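Local coordinates for protein PvdO (Pseudomonas aeruginosa, PDB 5HHA) that belongs to the formylglycine-generating enzyme-like family, binds calcium and probably acts in the periplasm in maturation of the pyoverdine chromophore, at residues A[48-53]-A[156-161]; A[86-91]-A[121-126]. One frame throughout, in Å; residues are numbered along the deposited sequence.

Contact 1. Residues A[48-53]-A[156-161]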
loop_
_atom_site.group_PDB
_atom_site.type_symbol
_atom_site.label_atom_id
_atom_site.label_comp_id
_atom_site.label_asym_id
_atom_site.label_seq_id
_atom_site.Cartn_x
_atom_site.Cartn_y
_atom_site.Cartn_z
ATOM N N GLY A 48 4.143 -18.815 -3.656
ATOM C CA GLY A 48 2.976 -19.322 -4.357
ATOM C C GLY A 48 2.655 -18.465 -5.551
ATOM O O GLY A 48 3.333 -17.478 -5.810
ATOM N N SER A 49 1.609 -18.847 -6.272
ATOM C CA SER A 49 1.121 -18.094 -7.414
ATOM C C SER A 49 -0.258 -17.565 -7.122
ATOM O O SER A 49 -0.984 -18.072 -6.267
ATOM C CB SER A 49 1.017 -18.981 -8.654
ATOM O OG SER A 49 2.266 -19.468 -9.030
ATOM N N PHE A 50 -0.625 -16.532 -7.856
ATOM C CA PHE A 50 -1.990 -16.028 -7.790
ATOM C C PHE A 50 -2.387 -15.426 -9.118
ATOM O O PHE A 50 -1.549 -15.120 -9.929
ATOM C CB PHE A 50 -2.175 -14.989 -6.659
ATOM C CG PHE A 50 -1.745 -13.577 -7.028
ATOM C CD1 PHE A 50 -0.418 -13.252 -7.302
ATOM C CD2 PHE A 50 -2.698 -12.555 -7.089
ATOM C CE1 PHE A 50 -0.063 -11.957 -7.629
ATOM C CE2 PHE A 50 -2.336 -11.265 -7.426
ATOM C CZ PHE A 50 -1.015 -10.967 -7.675
ATOM N N THR A 51 -3.681 -15.233 -9.320
ATOM C CA THR A 51 -4.160 -14.573 -10.509
ATOM C C THR A 51 -4.316 -13.078 -10.231
ATOM O O THR A 51 -5.047 -12.672 -9.313
ATOM C CB THR A 51 -5.520 -15.165 -10.945
ATOM O OG1 THR A 51 -5.374 -16.572 -11.176
ATOM C CG2 THR A 51 -6.054 -14.477 -12.195
ATOM N N MET A 52 -3.633 -12.282 -11.029
ATOM C CA MET A 52 -3.631 -10.835 -10.895
ATOM C C MET A 52 -4.518 -10.213 -11.949
ATOM O O MET A 52 -4.536 -10.660 -13.115
ATOM C CB MET A 52 -2.197 -10.330 -11.055
ATOM C CG MET A 52 -2.022 -8.855 -10.737
ATOM S SD MET A 52 -0.288 -8.382 -10.920
ATOM C CE MET A 52 -0.329 -6.677 -10.380
ATOM N N GLY A 53 -5.252 -9.179 -11.548
ATOM C CA GLY A 53 -6.189 -8.497 -12.416
ATOM C C GLY A 53 -7.606 -8.759 -11.969
ATOM O O GLY A 53 -7.844 -9.315 -10.879
ATOM N N GLU A 156 3.238 -7.801 -5.794
ATOM C CA GLU A 156 3.307 -8.134 -4.368
ATOM C C GLU A 156 2.165 -7.485 -3.605
ATOM O O GLU A 156 1.579 -8.075 -2.713
ATOM C CB GLU A 156 4.633 -7.679 -3.754
ATOM C CG GLU A 156 5.820 -8.525 -4.165
ATOM C CD GLU A 156 7.163 -7.927 -3.791
ATOM O OE1 GLU A 156 7.246 -6.738 -3.438
ATOM O OE2 GLU A 156 8.157 -8.685 -3.879
ATOM N N ARG A 157 1.853 -6.245 -3.970
ATOM C CA ARG A 157 0.806 -5.515 -3.281
ATOM C C ARG A 157 -0.561 -6.180 -3.526
ATOM O O ARG A 157 -1.330 -6.408 -2.580
ATOM C CB ARG A 157 0.830 -4.039 -3.672
ATOM C CG ARG A 157 0.279 -3.076 -2.622
ATOM C CD ARG A 157 -1.235 -3.129 -2.454
ATOM N NE ARG A 157 -1.674 -2.119 -1.491
ATOM C CZ ARG A 157 -2.937 -1.921 -1.140
ATOM N NH1 ARG A 157 -3.912 -2.538 -1.784
ATOM N NH2 ARG A 157 -3.215 -1.079 -0.166
ATOM N N GLU A 158 -0.871 -6.507 -4.772
ATOM C CA GLU A 158 -2.164 -7.166 -5.022
ATOM C C GLU A 158 -2.209 -8.546 -4.358
ATOM O O GLU A 158 -3.222 -8.937 -3.813
ATOM C CB GLU A 158 -2.485 -7.268 -6.508
ATOM C CG GLU A 158 -3.933 -7.780 -6.745
ATOM C CD GLU A 158 -4.430 -7.685 -8.176
ATOM O OE1 GLU A 158 -4.237 -6.640 -8.817
ATOM O OE2 GLU A 158 -5.053 -8.685 -8.619
ATOM N N TYR A 159 -1.093 -9.270 -4.390
ATOM C CA TYR A 159 -1.007 -10.589 -3.748
ATOM C C TYR A 159 -1.347 -10.468 -2.270
ATOM O O TYR A 159 -2.108 -11.239 -1.707
ATOM C CB TYR A 159 0.399 -11.119 -3.915
ATOM C CG TYR A 159 0.710 -12.485 -3.347
ATOM C CD1 TYR A 159 0.050 -13.619 -3.817
ATOM C CD2 TYR A 159 1.751 -12.661 -2.437
ATOM C CE1 TYR A 159 0.401 -14.887 -3.367
ATOM C CE2 TYR A 159 2.091 -13.925 -1.967
ATOM C CZ TYR A 159 1.424 -15.024 -2.467
ATOM O OH TYR A 159 1.739 -16.322 -2.081
ATOM N N GLY A 160 -0.740 -9.485 -1.628
ATOM C CA GLY A 160 -0.904 -9.252 -0.205
ATOM C C GLY A 160 -2.275 -8.745 0.168
ATOM O O GLY A 160 -2.782 -9.044 1.255
ATOM N N ALA A 161 -2.901 -7.979 -0.722
ATOM C CA ALA A 161 -4.257 -7.512 -0.517
ATOM C C ALA A 161 -5.241 -8.669 -0.606
ATOM O O ALA A 161 -6.170 -8.752 0.192
ATOM C CB ALA A 161 -4.623 -6.438 -1.539
#

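Contact 2. Residues A[86-91]-A[121-126]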
loop_
_atom_site.group_PDB
_atom_site.type_symbol
_atom_site.label_atom_id
_atom_site.label_comp_id
_atom_site.label_asym_id
_atom_site.label_seq_id
_atom_site.Cartn_x
_atom_site.Cartn_y
_atom_site.Cartn_z
ATOM N N ALA A 86 3.134 7.284 10.785
ATOM C CA ALA A 86 3.699 8.611 11.002
ATOM C C ALA A 86 4.837 8.574 12.018
ATOM O O ALA A 86 5.855 9.240 11.827
ATOM C CB ALA A 86 2.633 9.567 11.457
ATOM N N GLY A 87 4.681 7.815 13.097
ATOM C CA GLY A 87 5.732 7.729 14.094
ATOM C C GLY A 87 6.949 7.026 13.556
ATOM O O GLY A 87 8.089 7.365 13.897
ATOM N N GLU A 88 6.735 6.032 12.706
ATOM C CA GLU A 88 7.860 5.320 12.114
ATOM C C GLU A 88 8.626 6.234 11.171
ATOM O O GLU A 88 9.868 6.248 11.162
ATOM C CB GLU A 88 7.383 4.057 11.409
ATOM C CG GLU A 88 7.042 2.969 12.410
ATOM C CD GLU A 88 6.081 1.894 11.921
ATOM O OE1 GLU A 88 5.670 1.884 10.736
ATOM O OE2 GLU A 88 5.762 1.011 12.756
ATOM N N LEU A 89 7.900 7.008 10.380
ATOM C CA LEU A 89 8.565 7.970 9.510
ATOM C C LEU A 89 9.294 9.033 10.335
ATOM O O LEU A 89 10.418 9.431 9.985
ATOM C CB LEU A 89 7.562 8.600 8.544
ATOM C CG LEU A 89 8.146 9.552 7.481
ATOM C CD1 LEU A 89 9.001 8.779 6.491
ATOM C CD2 LEU A 89 7.030 10.316 6.772
ATOM N N ASP A 90 8.679 9.469 11.421
ATOM C CA ASP A 90 9.296 10.493 12.256
ATOM C C ASP A 90 10.612 9.992 12.830
ATOM O O ASP A 90 11.559 10.757 12.979
ATOM C CB ASP A 90 8.354 10.907 13.382
ATOM C CG ASP A 90 7.326 11.927 12.959
ATOM O OD1 ASP A 90 7.482 12.563 11.904
ATOM O OD2 ASP A 90 6.365 12.120 13.733
ATOM N N ALA A 91 10.705 8.709 13.147
ATOM C CA ALA A 91 11.954 8.155 13.657
ATOM C C ALA A 91 13.082 8.269 12.621
ATOM O O ALA A 91 14.247 8.581 12.936
ATOM C CB ALA A 91 11.748 6.700 14.092
ATOM N N GLY A 121 -2.103 11.360 14.405
ATOM C CA GLY A 121 -1.344 10.769 15.482
ATOM C C GLY A 121 -0.287 9.799 14.972
ATOM O O GLY A 121 -0.209 9.497 13.773
ATOM N N PRO A 122 0.541 9.274 15.861
ATOM C CA PRO A 122 1.718 8.514 15.448
ATOM C C PRO A 122 1.416 7.139 14.857
ATOM O O PRO A 122 2.295 6.608 14.193
ATOM C CB PRO A 122 2.511 8.385 16.742
ATOM C CG PRO A 122 1.440 8.462 17.809
ATOM C CD PRO A 122 0.528 9.507 17.318
ATOM N N ARG A 123 0.211 6.612 15.055
ATOM C CA ARG A 123 -0.149 5.347 14.434
ATOM C C ARG A 123 -1.003 5.521 13.191
ATOM O O ARG A 123 -1.330 4.528 12.556
ATOM C CB ARG A 123 -0.874 4.440 15.417
ATOM C CG ARG A 123 -0.065 4.193 16.676
ATOM C CD ARG A 123 0.337 2.797 16.813
ATOM N NE ARG A 123 1.583 2.614 16.110
ATOM C CZ ARG A 123 1.888 1.554 15.380
ATOM N NH1 ARG A 123 1.024 0.547 15.247
ATOM N NH2 ARG A 123 3.080 1.515 14.798
ATOM N N GLN A 124 -1.343 6.741 12.812
ATOM C CA GLN A 124 -1.958 6.916 11.500
ATOM C C GLN A 124 -0.862 6.735 10.445
ATOM O O GLN A 124 0.324 6.851 10.723
ATOM C CB GLN A 124 -2.603 8.287 11.385
ATOM C CG GLN A 124 -4.047 8.320 11.896
ATOM C CD GLN A 124 -4.525 9.733 12.151
ATOM O OE1 GLN A 124 -4.976 10.436 11.256
ATOM N NE2 GLN A 124 -4.433 10.169 13.399
ATOM N N PRO A 125 -1.247 6.433 9.190
ATOM C CA PRO A 125 -0.222 6.220 8.161
ATOM C C PRO A 125 0.611 7.463 7.884
ATOM O O PRO A 125 0.101 8.590 7.831
ATOM C CB PRO A 125 -1.033 5.855 6.906
ATOM C CG PRO A 125 -2.342 5.394 7.416
ATOM C CD PRO A 125 -2.601 6.158 8.693
ATOM N N ALA A 126 1.896 7.246 7.647
ATOM C CA ALA A 126 2.744 8.275 7.060
ATOM C C ALA A 126 2.193 8.657 5.692
ATOM O O ALA A 126 1.782 7.789 4.890
ATOM C CB ALA A 126 4.153 7.763 6.905
#

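Contact 1. Residues A[48-53]-A[156-161]
The carboxylate oxygen Glu158 OE2 accepts the backbone N-H of Gly53 at 3.0 Å (Gly53 N to Glu158 OE2), on its syn side and somewhat out of the carboxylate plane; Arg162 NE grips the same oxygen in a salt bridge, while OE1 is paired with Arg250. An acid suits this buried place, since two arginines probably keep it charged. With CG anti to the backbone N (chi1 -172°) and the chain extended, Glu158 reaches from the helix to the strand end, where Met52 CG lies 3.7 Å from Glu158 OE1. Next to it the Phe50 ring turns one face to the helix: Tyr159 CB sits 4.0 Å from its centroid, a CH-pi contact, and Glu158 CG meets its edge. The two aromatic rings meet obliquely, planes 50° apart, with Phe50 CD1 3.5 Å from Tyr159 CD1. The tyrosine ring gives Phe50 an apolar partner, while its hydroxyl bonds to Pro46 O. At the positive phi of Gly48 and Gly53, a side chain would press against the preceding carbonyl oxygen. Segment 48-52 of strand 42-52 crosses segment 156-161 of helix 154-162 at about a right angle (100°); strand 69-73 pairs with the strand, and Phe77 of strand 77-80 also touches Tyr159.

Contact 2. Residues A[86-91]-A[121-126]
Leu89 holds CG anti to its backbone N (chi1 -175°), which directs its side chain from the helix to Ala126, and Arg123 bends at chi2 and chi3 (-115° and 87°) so that its guanidinium turns back toward Glu88. The Leu89 contact is apolar, CD2 lying 3.8 Å from Ala126 CB; the small methyl of alanine lets the loop backbone come close to the helix. Within the turn, Arg123 NH2 forms a long salt bridge of 3.4 Å with Glu88 OE2, which lies at the guanidinium edge and in its plane. The other carboxylate oxygen, Glu88 OE1, accepts the backbone N-H of Thr85, so this glutamate serves both the helix start and the loop.

Between these side chains the backbones are joined directly. Ala86 N donates to Gln124 O at 2.8 Å, and Gly87 N donates to Pro122 O at 2.9 Å. Glycine suits position 87 because a CB would point at the loop and come tightly against Pro122 O. The Ala86 methyl rests against two carbonyl oxygens, Gln124 O at 3.6 Å from Ala86 CB and Gly121 O only slightly farther, a close fit that a small side chain allows.

Residues 121-124 form a type I beta turn, closed by Gln124 N bonding to Gly121 O, with Pro122 at its second position, where its fixed phi is well suited. The carbonyls of Pro122 and Gln124 in this turn thus accept N-H groups from the first turn of helix 86-96, which no preceding helical carbonyl could satisfy.

In the fold
Both segments of contact 2 fall within the 102 residues that separate the two segments of contact 1: strand 42-52 comes first, then helix 86-96, the loop carrying 121-126, and finally helix 154-162. The two sites do not touch; their centres are 27 Å apart, on opposite sides of the chain's centre, although all four segments belong to one sulfatase-modifying-factor-like domain. Contact 1 joins a helix to a strand of the mixed sheet, whereas contact 2 fastens a loop to a helix start, with the side chain of Gln124 about 11 Å from the calcium ion, whose ligands are other residues. Contact 1 is thus the long-range link in this domain, contact 2 a more local one.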